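Local coordinates for protein endolysin (Clostridium phage phiCD27, PDB 3QAY) that probably cleaves the amide bond between N-acetylmuramic acid and L-alanine in clostridial cell-wall peptidoglycan, as a zinc-dependent phage amidase, at residues 108-111 and 112-116. Residues are numbered along the deposited sequence; the frame is centred on the assembly and turned at random.
Sequences YATR and ICDKL
Tyr-108 to Lys-115 form regular alpha-helix: the carbonyls of Tyr-108, Ala-109, Thr-110 and Arg-111 accept hydrogen bonds from the N-H groups of Ile-112, Cys-113, Asp-114 and Lys-115. The segments are the last turns of helix 103-116, the crossover helix of a beta-alpha-beta unit between strands 96-100 and 122-127 of the amidase alpha/beta fold. Ile-112 CG1 lies beside its own backbone N (chi1 -68°), which brings it back to Tyr-108 O at 3.4 Å. Ala-109, Ile-112 and Cys-113 also pack on Val-98 of the sheet. Cys-113 SG approaches Ala-109 O at 3.4 Å. Arg-111 bends at chi3 (-53°), and Tyr-108 CA sits 4.1 Å above one face of its guanidinium, toward the rim. Arg-111 NE and NH2 donate hydrogen bonds to the carbonyl oxygens of Gly-173 and Val-174, joining helix 103-116 to the end of helix 152-175. Lys-115 NZ forms a salt bridge with Glu-172 of that helix and a hydrogen bond with Asn-178 beyond it. Thr-110 and Asp-114 run side by side, with CG2 of Thr-110 4.0 Å from OD2 of Asp-114. A water donates to Thr-110 O at 2.9 Å and, weakly, to Asp-114 OD1.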
loop_
_atom_site.group_PDB
_atom_site.type_symbol
_atom_site.label_atom_id
_atom_site.label_comp_id
_atom_site.label_asym_id
_atom_site.label_seq_id
_atom_site.Cartn_x
_atom_site.Cartn_y
_atom_site.Cartn_z
ATOM N N TYR A 108 -4.222 3.830 -12.569
ATOM C CA TYR A 108 -4.565 3.326 -11.237
ATOM C C TYR A 108 -4.319 4.385 -10.164
ATOM O O TYR A 108 -5.210 4.689 -9.364
ATOM C CB TYR A 108 -3.741 2.077 -10.898
ATOM C CG TYR A 108 -4.107 0.828 -11.673
ATOM C CD1 TYR A 108 -5.406 0.318 -11.651
ATOM C CD2 TYR A 108 -3.150 0.129 -12.400
ATOM C CE1 TYR A 108 -5.740 -0.839 -12.348
ATOM C CE2 TYR A 108 -3.476 -1.026 -13.103
ATOM C CZ TYR A 108 -4.771 -1.506 -13.073
ATOM O OH TYR A 108 -5.095 -2.650 -13.771
ATOM N N ALA A 109 -3.109 4.948 -10.156
ATOM C CA ALA A 109 -2.696 5.901 -9.117
ATOM C C ALA A 109 -3.659 7.084 -8.976
ATOM O O ALA A 109 -4.050 7.439 -7.859
ATOM C CB ALA A 109 -1.266 6.390 -9.370
ATOM N N THR A 110 -4.063 7.663 -10.104
ATOM C CA THR A 110 -4.940 8.842 -10.112
ATOM C C THR A 110 -6.320 8.530 -9.534
ATOM O O THR A 110 -6.863 9.300 -8.743
ATOM C CB THR A 110 -5.095 9.400 -11.545
ATOM O OG1 THR A 110 -3.801 9.745 -12.065
ATOM C CG2 THR A 110 -5.990 10.633 -11.558
ATOM N N ARG A 111 -6.875 7.386 -9.917
ATOM C CA ARG A 111 -8.183 6.983 -9.426
ATOM C C ARG A 111 -8.150 6.661 -7.930
ATOM O O ARG A 111 -9.041 7.072 -7.194
ATOM C CB ARG A 111 -8.724 5.801 -10.233
ATOM C CG ARG A 111 -9.039 6.141 -11.692
ATOM C CD ARG A 111 -9.890 5.052 -12.349
ATOM N NE ARG A 111 -9.286 3.721 -12.203
ATOM C CZ ARG A 111 -8.558 3.091 -13.126
ATOM N NH1 ARG A 111 -8.320 3.642 -14.316
ATOM N NH2 ARG A 111 -8.070 1.884 -12.860
ATOM N N ILE A 112 -7.120 5.949 -7.479
ATOM C CA ILE A 112 -6.940 5.689 -6.047
ATOM C C ILE A 112 -6.858 7.008 -5.277
ATOM O O ILE A 112 -7.537 7.198 -4.267
ATOM C CB ILE A 112 -5.670 4.873 -5.765
ATOM C CG1 ILE A 112 -5.807 3.450 -6.305
ATOM C CG2 ILE A 112 -5.393 4.827 -4.270
ATOM C CD1 ILE A 112 -4.503 2.720 -6.407
ATOM N N CYS A 113 -6.028 7.920 -5.776
ATOM C CA CYS A 113 -5.868 9.236 -5.172
ATOM C C CYS A 113 -7.177 10.018 -5.081
ATOM O O CYS A 113 -7.469 10.620 -4.048
ATOM C CB CYS A 113 -4.831 10.045 -5.941
ATOM S SG CYS A 113 -3.159 9.625 -5.464
ATOM N N ASP A 114 -7.958 10.005 -6.159
ATOM C CA ASP A 114 -9.246 10.695 -6.159
ATOM C C ASP A 114 -10.196 10.102 -5.126
ATOM O O ASP A 114 -10.898 10.843 -4.435
ATOM C CB ASP A 114 -9.890 10.670 -7.546
ATOM C CG ASP A 114 -9.300 11.701 -8.485
ATOM O OD1 ASP A 114 -8.693 12.682 -8.008
ATOM O OD2 ASP A 114 -9.455 11.533 -9.711
ATOM N N LYS A 115 -10.212 8.773 -5.017
ATOM C CA LYS A 115 -11.080 8.098 -4.051
ATOM C C LYS A 115 -10.670 8.389 -2.610
ATOM O O LYS A 115 -11.486 8.829 -1.805
ATOM C CB LYS A 115 -11.129 6.587 -4.327
ATOM C CG LYS A 115 -12.076 6.215 -5.464
ATOM C CD LYS A 115 -13.526 6.496 -5.087
ATOM C CE LYS A 115 -14.473 6.249 -6.236
ATOM N NZ LYS A 115 -15.891 6.331 -5.796
ATOM N N LEU A 116 -9.402 8.165 -2.288
ATOM C CA LEU A 116 -8.886 8.554 -0.978
ATOM C C LEU A 116 -9.103 10.053 -0.738
ATOM O O LEU A 116 -9.383 10.460 0.384
ATOM C CB LEU A 116 -7.401 8.186 -0.840
ATOM C CG LEU A 116 -7.124 6.682 -0.711
ATOM C CD1 LEU A 116 -5.640 6.376 -0.893
ATOM C CD2 LEU A 116 -7.606 6.146 0.625
HETATM O O HOH W 1 -6.047 12.123 -8.599
#